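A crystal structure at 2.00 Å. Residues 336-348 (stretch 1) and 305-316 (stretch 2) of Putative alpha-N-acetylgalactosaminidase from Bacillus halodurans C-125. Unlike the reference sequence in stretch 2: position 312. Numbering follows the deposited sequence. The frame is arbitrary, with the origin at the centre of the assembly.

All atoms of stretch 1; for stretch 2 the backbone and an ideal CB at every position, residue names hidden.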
ATOM      1  N   GLY A 336      19.299 -27.417  14.979  1.00 22.56           N
ATOM      2  CA  GLY A 336      18.502 -27.450  13.760  1.00 22.52           C
ATOM      3  C   GLY A 336      18.205 -26.076  13.186  1.00 22.56           C
ATOM      4  O   GLY A 336      18.375 -25.856  12.005  1.00 22.35           O
ATOM      5  N   ILE A 337      17.776 -25.155  14.037  1.00 22.72           N
ATOM      6  CA  ILE A 337      17.508 -23.762  13.627  1.00 23.33           C
ATOM      7  C   ILE A 337      18.783 -23.043  13.174  1.00 23.16           C
ATOM      8  O   ILE A 337      18.800 -22.330  12.187  1.00 23.91           O
ATOM      9  CB  ILE A 337      16.828 -22.958  14.803  1.00 22.96           C
ATOM     10  CG1 ILE A 337      15.438 -23.546  15.113  1.00 25.66           C
ATOM     11  CG2 ILE A 337      16.790 -21.464  14.545  1.00 22.99           C
ATOM     12  CD1 ILE A 337      14.392 -23.574  13.921  1.00 26.02           C
ATOM     13  N   LEU A 338      19.842 -23.190  13.950  1.00 23.61           N
ATOM     14  CA  LEU A 338      21.095 -22.529  13.652  1.00 23.28           C
ATOM     15  C   LEU A 338      21.659 -23.054  12.358  1.00 24.13           C
ATOM     16  O   LEU A 338      22.262 -22.339  11.572  1.00 23.88           O
ATOM     17  CB  LEU A 338      22.101 -22.745  14.780  1.00 23.53           C
ATOM     18  CG  LEU A 338      21.751 -22.126  16.152  1.00 22.08           C
ATOM     19  CD1 LEU A 338      22.856 -22.482  17.195  1.00 20.69           C
ATOM     20  CD2 LEU A 338      21.470 -20.617  16.006  1.00 20.49           C
ATOM     21  N   SER A 339      21.452 -24.338  12.126  1.00 24.33           N
ATOM     22  CA  SER A 339      21.920 -24.914  10.894  1.00 25.06           C
ATOM     23  C   SER A 339      21.197 -24.354   9.635  1.00 23.60           C
ATOM     24  O   SER A 339      21.790 -24.215   8.552  1.00 23.97           O
ATOM     25  CB  SER A 339      21.812 -26.419  11.001  1.00 26.07           C
ATOM     26  OG  SER A 339      21.992 -26.947   9.721  1.00 31.84           O
ATOM     27  N   ILE A 340      19.937 -23.977   9.785  1.00 22.86           N
ATOM     28  CA  ILE A 340      19.225 -23.290   8.687  1.00 22.60           C
ATOM     29  C   ILE A 340      19.948 -21.971   8.379  1.00 22.66           C
ATOM     30  O   ILE A 340      20.300 -21.693   7.223  1.00 21.61           O
ATOM     31  CB  ILE A 340      17.709 -23.066   8.994  1.00 22.06           C
ATOM     32  CG1 ILE A 340      17.031 -24.418   9.164  1.00 22.84           C
ATOM     33  CG2 ILE A 340      17.035 -22.258   7.899  1.00 20.94           C
ATOM     34  CD1 ILE A 340      15.694 -24.407   9.835  1.00 21.77           C
ATOM     35  N   ASN A 341      20.175 -21.173   9.424  1.00 22.76           N
ATOM     36  CA  ASN A 341      20.824 -19.846   9.271  1.00 23.01           C
ATOM     37  C   ASN A 341      22.259 -19.960   8.734  1.00 22.61           C
ATOM     38  O   ASN A 341      22.736 -19.145   7.912  1.00 22.88           O
ATOM     39  CB  ASN A 341      20.852 -19.133  10.618  1.00 22.84           C
ATOM     40  CG  ASN A 341      21.535 -17.765  10.550  1.00 23.87           C
ATOM     41  OD1 ASN A 341      22.721 -17.633  10.857  1.00 23.34           O
ATOM     42  ND2 ASN A 341      20.787 -16.755  10.148  1.00 20.43           N
ATOM     43  N   GLN A 342      22.950 -21.005   9.174  1.00 22.61           N
ATOM     44  CA  GLN A 342      24.394 -21.119   8.913  1.00 22.59           C
ATOM     45  C   GLN A 342      24.772 -21.989   7.693  1.00 23.68           C
ATOM     46  O   GLN A 342      25.887 -21.861   7.150  1.00 22.51           O
ATOM     47  CB  GLN A 342      25.124 -21.690  10.141  1.00 22.54           C
ATOM     48  CG  GLN A 342      25.171 -20.766  11.366  1.00 24.28           C
ATOM     49  CD  GLN A 342      26.062 -19.561  11.130  1.00 23.71           C
ATOM     50  OE1 GLN A 342      27.269 -19.695  11.095  1.00 21.12           O
ATOM     51  NE2 GLN A 342      25.459 -18.399  10.921  1.00 22.84           N
ATOM     52  N   LYS A 343      23.858 -22.882   7.301  1.00 23.67           N
ATOM     53  CA  LYS A 343      24.181 -23.907   6.298  1.00 24.70           C
ATOM     54  C   LYS A 343      23.229 -24.046   5.110  1.00 23.84           C
ATOM     55  O   LYS A 343      23.593 -24.631   4.095  1.00 24.23           O
ATOM     56  CB  LYS A 343      24.316 -25.272   6.990  1.00 25.20           C
ATOM     57  CG  LYS A 343      25.475 -25.361   7.988  1.00 29.00           C
ATOM     58  CD  LYS A 343      26.839 -25.348   7.281  1.00 34.28           C
ATOM     59  CE  LYS A 343      28.036 -25.245   8.255  1.00 37.87           C
ATOM     60  NZ  LYS A 343      28.428 -23.833   8.553  1.00 37.26           N
ATOM     61  N   SER A 344      22.006 -23.543   5.224  1.00 23.84           N
ATOM     62  CA  SER A 344      21.021 -23.774   4.156  1.00 23.37           C
ATOM     63  C   SER A 344      21.298 -22.915   2.909  1.00 22.95           C
ATOM     64  O   SER A 344      21.989 -21.902   2.957  1.00 22.34           O
ATOM     65  CB  SER A 344      19.591 -23.583   4.679  1.00 23.69           C
ATOM     66  OG  SER A 344      19.296 -22.233   4.891  1.00 22.19           O
ATOM     67  N   VAL A 345      20.752 -23.374   1.788  1.00 21.35           N
ATOM     68  CA  VAL A 345      20.878 -22.700   0.509  1.00 20.70           C
ATOM     69  C   VAL A 345      19.521 -22.557  -0.185  1.00 20.88           C
ATOM     70  O   VAL A 345      18.526 -23.082   0.286  1.00 21.40           O
ATOM     71  CB  VAL A 345      21.876 -23.458  -0.414  1.00 21.07           C
ATOM     72  CG1 VAL A 345      23.272 -23.437   0.201  1.00 20.15           C
ATOM     73  CG2 VAL A 345      21.364 -24.932  -0.692  1.00 19.29           C
ATOM     74  N   LEU A 346      19.479 -21.814  -1.271  1.00 21.85           N
ATOM     75  CA  LEU A 346      18.244 -21.652  -2.056  1.00 22.84           C
ATOM     76  C   LEU A 346      17.139 -20.939  -1.261  1.00 23.14           C
ATOM     77  O   LEU A 346      15.949 -21.056  -1.532  1.00 22.18           O
ATOM     78  CB  LEU A 346      17.782 -23.022  -2.544  1.00 23.11           C
ATOM     79  CG  LEU A 346      18.686 -23.686  -3.585  1.00 25.40           C
ATOM     80  CD1 LEU A 346      18.142 -25.088  -3.889  1.00 27.44           C
ATOM     81  CD2 LEU A 346      18.884 -22.845  -4.856  1.00 24.19           C
ATOM     82  N   ASN A 347      17.573 -20.182  -0.281  1.00 22.95           N
ATOM     83  CA  ASN A 347      16.692 -19.417   0.622  1.00 22.97           C
ATOM     84  C   ASN A 347      15.800 -18.477  -0.145  1.00 23.94           C
ATOM     85  O   ASN A 347      16.271 -17.655  -0.920  1.00 24.69           O
ATOM     86  CB  ASN A 347      17.526 -18.653   1.639  1.00 22.84           C
ATOM     87  CG  ASN A 347      18.481 -19.561   2.356  1.00 22.20           C
ATOM     88  OD1 ASN A 347      19.460 -19.999   1.769  1.00 23.98           O
ATOM     89  ND2 ASN A 347      18.159 -19.915   3.613  1.00 19.23           N
ATOM     90  N   ARG A 348      14.497 -18.636   0.036  1.00 23.77           N
ATOM     91  CA  ARG A 348      13.539 -18.005  -0.870  1.00 24.08           C
ATOM     92  C   ARG A 348      12.159 -17.799  -0.276  1.00 23.99           C
ATOM     93  O   ARG A 348      11.657 -18.581   0.545  1.00 23.47           O
ATOM     94  CB  ARG A 348      13.418 -18.811  -2.169  1.00 23.73           C
ATOM     95  CG  ARG A 348      12.793 -20.200  -2.013  1.00 24.95           C
ATOM     96  CD  ARG A 348      13.120 -21.035  -3.242  1.00 26.19           C
ATOM     97  NE  ARG A 348      12.610 -22.398  -3.182  1.00 25.37           N
ATOM     98  CZ  ARG A 348      13.173 -23.378  -2.514  1.00 28.53           C
ATOM     99  NH1 ARG A 348      14.248 -23.178  -1.784  1.00 29.60           N
ATOM    100  NH2 ARG A 348      12.640 -24.575  -2.554  1.00 31.84           N
ATOM    101  N   UNK A 305      12.854 -15.575  15.156  1.00 20.48           N
ATOM    102  CA  UNK A 305      13.963 -16.479  14.923  1.00 21.39           C
ATOM    103  C   UNK A 305      13.798 -17.220  13.596  1.00 21.33           C
ATOM    104  O   UNK A 305      14.768 -17.427  12.857  1.00 21.63           O
ATOM    105  CB  UNK A 305      14.084 -17.475  16.078  1.00 21.39           C
ATOM    106  N   UNK A 306      12.559 -17.572  13.262  1.00 21.99           N
ATOM    107  CA  UNK A 306      12.290 -18.368  12.058  1.00 20.99           C
ATOM    108  C   UNK A 306      12.622 -17.578  10.784  1.00 20.70           C
ATOM    109  O   UNK A 306      13.227 -18.094   9.862  1.00 20.08           O
ATOM    110  CB  UNK A 306      10.826 -18.811  12.033  1.00 20.99           C
ATOM    111  N   UNK A 307      12.209 -16.326  10.739  1.00 19.98           N
ATOM    112  CA  UNK A 307      12.444 -15.479   9.573  1.00 20.86           C
ATOM    113  C   UNK A 307      13.933 -15.140   9.431  1.00 21.73           C
ATOM    114  O   UNK A 307      14.511 -15.196   8.317  1.00 22.79           O
ATOM    115  CB  UNK A 307      11.617 -14.196   9.675  1.00 20.86           C
ATOM    116  N   UNK A 308      14.556 -14.777  10.550  1.00 21.80           N
ATOM    117  CA  UNK A 308      15.978 -14.455  10.610  1.00 22.11           C
ATOM    118  C   UNK A 308      16.803 -15.667  10.181  1.00 21.66           C
ATOM    119  O   UNK A 308      17.749 -15.539   9.445  1.00 21.70           O
ATOM    120  CB  UNK A 308      16.373 -14.006  12.018  1.00 22.11           C
ATOM    121  N   UNK A 309      16.415 -16.838  10.638  1.00 21.91           N
ATOM    122  CA  UNK A 309      17.107 -18.094  10.245  1.00 21.86           C
ATOM    123  C   UNK A 309      17.004 -18.363   8.746  1.00 22.12           C
ATOM    124  O   UNK A 309      18.000 -18.537   8.077  1.00 22.17           O
ATOM    125  CB  UNK A 309      16.524 -19.283  11.011  1.00 21.86           C
ATOM    126  N   UNK A 310      15.784 -18.331   8.225  1.00 22.36           N
ATOM    127  CA  UNK A 310      15.502 -18.768   6.858  1.00 23.39           C
ATOM    128  C   UNK A 310      16.036 -17.776   5.832  1.00 24.43           C
ATOM    129  O   UNK A 310      16.309 -18.157   4.701  1.00 25.41           O
ATOM    130  CB  UNK A 310      13.997 -18.959   6.663  1.00 23.39           C
ATOM    131  N   UNK A 311      16.268 -16.521   6.220  1.00 24.63           N
ATOM    132  CA  UNK A 311      16.834 -15.576   5.248  1.00 25.57           C
ATOM    133  C   UNK A 311      18.356 -15.283   5.405  1.00 25.23           C
ATOM    134  O   UNK A 311      18.928 -14.485   4.660  1.00 24.56           O
ATOM    135  CB  UNK A 311      16.065 -14.258   5.355  1.00 25.57           C
ATOM    136  N   UNK A 312      19.010 -15.989   6.328  1.00 24.82           N
ATOM    137  CA  UNK A 312      20.464 -15.832   6.572  1.00 23.40           C
ATOM    138  C   UNK A 312      20.823 -14.467   7.181  1.00 23.21           C
ATOM    139  O   UNK A 312      21.856 -13.906   6.872  1.00 22.78           O
ATOM    140  CB  UNK A 312      21.232 -16.015   5.261  1.00 23.40           C
ATOM    141  N   UNK A 313      19.983 -13.938   8.058  1.00 22.14           N
ATOM    142  CA  UNK A 313      20.337 -12.722   8.753  1.00 21.90           C
ATOM    143  C   UNK A 313      21.465 -13.028   9.770  1.00 22.09           C
ATOM    144  O   UNK A 313      21.456 -14.108  10.415  1.00 22.20           O
ATOM    145  CB  UNK A 313      19.110 -12.126   9.446  1.00 21.90           C
ATOM    146  N   UNK A 314      22.406 -12.087   9.950  1.00 21.92           N
ATOM    147  CA  UNK A 314      23.216 -12.202  11.160  1.00 22.04           C
ATOM    148  C   UNK A 314      22.343 -12.359  12.377  1.00 21.40           C
ATOM    149  O   UNK A 314      21.237 -11.851  12.411  1.00 21.42           O
ATOM    150  CB  UNK A 314      24.126 -10.983  11.323  1.00 22.04           C
ATOM    151  N   UNK A 315      22.851 -13.092  13.351  1.00 21.45           N
ATOM    152  CA  UNK A 315      22.170 -13.347  14.609  1.00 22.18           C
ATOM    153  C   UNK A 315      22.967 -12.664  15.705  1.00 22.56           C
ATOM    154  O   UNK A 315      23.951 -13.214  16.188  1.00 23.12           O
ATOM    155  CB  UNK A 315      22.019 -14.846  14.877  1.00 22.18           C
ATOM    156  N   UNK A 316      22.544 -11.462  16.089  1.00 22.47           N
ATOM    157  CA  UNK A 316      23.189 -10.714  17.165  1.00 22.70           C
ATOM    158  C   UNK A 316      22.265 -10.562  18.365  1.00 21.56           C
ATOM    159  O   UNK A 316      21.367  -9.726  18.344  1.00 23.23           O
ATOM    160  CB  UNK A 316      23.629  -9.336  16.666  1.00 22.70           C
TER

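Stretch 2 opens as a helix, which packs against helix 336-343 at 37° with the axes 8.1 Å apart at closest approach. Position 305 has a helical backbone and a CA-to-CB bond that points sideways; its ideal CB lies 5.1 Å from Ile337 CG2, so a flexible apolar chain could reach stretch 1, though others would fit. It is Met305, present as selenomethionine, whose end swings nearer.

At 306 the bond points away and the ideal CB has nothing of stretch 1 within 5.5 Å, which leaves the choice wide. Asn306 occupies it; its end turns back, bringing OD1 to 4.0 Å from Ile337 CD1, while its polar atoms are hydrogen-bonded elsewhere in the structure. Position 307 is out of reach and stretch 1 says nothing about it; it is Leu307. Position 308 is little better defined from the side of stretch 1. It holds Trp308, whose ring leads away, but its backbone O accepts a weak hydrogen bond from Asn341 ND2 (3.3 Å).

Position 309 is the tight point, for the CA atom of 309 lies 4.2 Å from Asn341 CA. The ideal CB already sits 4.0 Å from Ile337 O, 4.3 Å from Ile340 CG2 and 4.3 Å from Asn341 CB, so a small residue, alanine, glycine or perhaps serine, suits it best. Ala309 places its methyl 4.1 Å from Ile337 CG2, measured from CB, and the close approach also lets Asn341 CA make a CA-H...O contact with Ala309 O at 3.3 Å.

At 310 the bond points away, yet the ideal CB is 4.7 Å from Ile340 CG2, so an apolar chain could lie along that methyl. Ile310 does so, its CD1 4.1 Å from Ile340 CG2, and its backbone O accepts a hydrogen bond from Asn347 ND2 (2.8 Å). Position 311 points away and is weakly constrained; it is Cys311.

Position 312 has phi/psi of 68/37, closing a Schellman motif; glycine or asparagine would be common guesses. But the ideal CB lies 4.4 Å from Asn341 O, and the carbonyl of Ser344 and the amide of Asn347 offer further acceptors, so a side chain carrying N-H donors is equally attractive. The residue is His312, where the reference has Arg. Its ND1 donates to Asn341 O (2.7 Å), whereas NE2 makes weak hydrogen bonds to Ser344 O (2.8 Å) and Asn347 OD1 (2.7 Å). The two ring nitrogens thus tie the end of the helix to the segment that follows it.

Position 313 directs its CB away, favouring no particular type. It is Ser313, and its backbone O takes a 2.7 Å hydrogen bond from Asn341 ND2. Position 314 also points away, and its phi of -51° is compatible with proline; Pro314 is found there. At 315 the strand begins and CB points toward stretch 1, where Leu338 CD2 invites a branched apolar chain. Leu315 answers with CD1 3.8 Å from Leu338 CD2. Position 316 is out of reach and undetermined; it is Met316, again selenomethionine.

Stretch 2 305-316: MNLWAICHSPLM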
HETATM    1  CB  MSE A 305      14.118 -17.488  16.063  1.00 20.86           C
HETATM    2  CG  MSE A 305      14.560 -16.899  17.390  1.00 23.85           C
HETATM    3 SE   MSE A 305      16.341 -16.109  17.308  0.75 22.34          SE
HETATM    4  CE  MSE A 305      17.396 -17.710  16.999  1.00 22.16           C
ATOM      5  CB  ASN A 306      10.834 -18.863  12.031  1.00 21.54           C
ATOM      6  CG  ASN A 306      10.589 -20.034  12.991  1.00 21.71           C
ATOM      7  OD1 ASN A 306      11.507 -20.811  13.300  1.00 20.97           O
ATOM      8  ND2 ASN A 306       9.358 -20.168  13.456  1.00 23.37           N
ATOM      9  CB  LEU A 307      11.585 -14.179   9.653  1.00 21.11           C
ATOM     10  CG  LEU A 307      11.906 -13.147   8.567  1.00 21.68           C
ATOM     11  CD1 LEU A 307      11.613 -13.762   7.192  1.00 23.36           C
ATOM     12  CD2 LEU A 307      11.147 -11.780   8.755  1.00 21.86           C
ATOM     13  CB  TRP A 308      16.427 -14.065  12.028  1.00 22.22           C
ATOM     14  CG  TRP A 308      16.353 -12.593  12.450  1.00 22.74           C
ATOM     15  CD1 TRP A 308      17.357 -11.887  13.031  1.00 23.76           C
ATOM     16  CD2 TRP A 308      15.221 -11.689  12.384  1.00 23.59           C
ATOM     17  NE1 TRP A 308      16.944 -10.612  13.323  1.00 22.13           N
ATOM     18  CE2 TRP A 308      15.637 -10.463  12.943  1.00 22.62           C
ATOM     19  CE3 TRP A 308      13.922 -11.788  11.891  1.00 21.48           C
ATOM     20  CZ2 TRP A 308      14.798  -9.373  13.046  1.00 23.76           C
ATOM     21  CZ3 TRP A 308      13.073 -10.677  11.999  1.00 24.79           C
ATOM     22  CH2 TRP A 308      13.522  -9.492  12.563  1.00 23.02           C
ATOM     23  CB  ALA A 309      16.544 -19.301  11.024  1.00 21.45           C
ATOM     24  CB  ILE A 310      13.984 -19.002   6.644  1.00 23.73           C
ATOM     25  CG1 ILE A 310      13.737 -19.974   5.469  1.00 26.36           C
ATOM     26  CG2 ILE A 310      13.248 -17.671   6.414  1.00 21.12           C
ATOM     27  CD1 ILE A 310      13.615 -21.394   5.871  1.00 27.96           C
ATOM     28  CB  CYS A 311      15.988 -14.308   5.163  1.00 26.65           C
ATOM     29  SG  CYS A 311      16.303 -13.148   6.420  1.00 31.13           S
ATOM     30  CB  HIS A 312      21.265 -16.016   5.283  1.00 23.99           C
ATOM     31  CG  HIS A 312      21.309 -17.424   4.766  1.00 24.03           C
ATOM     32  ND1 HIS A 312      21.661 -18.497   5.553  1.00 24.69           N
ATOM     33  CD2 HIS A 312      21.113 -17.922   3.522  1.00 22.52           C
ATOM     34  CE1 HIS A 312      21.657 -19.596   4.824  1.00 22.79           C
ATOM     35  NE2 HIS A 312      21.347 -19.273   3.583  1.00 20.86           N
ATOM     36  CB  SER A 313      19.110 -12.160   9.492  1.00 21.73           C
ATOM     37  OG  SER A 313      19.388 -10.901  10.127  1.00 23.05           O
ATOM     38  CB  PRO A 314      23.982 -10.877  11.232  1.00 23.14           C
ATOM     39  CG  PRO A 314      23.904 -10.298   9.896  1.00 24.45           C
ATOM     40  CD  PRO A 314      22.720 -10.874   9.178  1.00 22.77           C
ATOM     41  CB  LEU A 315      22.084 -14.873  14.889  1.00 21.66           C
ATOM     42  CG  LEU A 315      21.300 -15.705  13.859  1.00 22.85           C
ATOM     43  CD1 LEU A 315      21.209 -17.241  14.271  1.00 20.63           C
ATOM     44  CD2 LEU A 315      19.903 -15.120  13.565  1.00 22.10           C
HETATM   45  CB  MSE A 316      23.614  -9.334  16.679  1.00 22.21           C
HETATM   46  CG  MSE A 316      24.731  -9.391  15.677  1.00 24.76           C
HETATM   47 SE   MSE A 316      26.490  -9.817  16.484  0.75 26.29          SE
HETATM   48  CE  MSE A 316      26.756 -10.860  15.116  1.00 17.99           C
TER
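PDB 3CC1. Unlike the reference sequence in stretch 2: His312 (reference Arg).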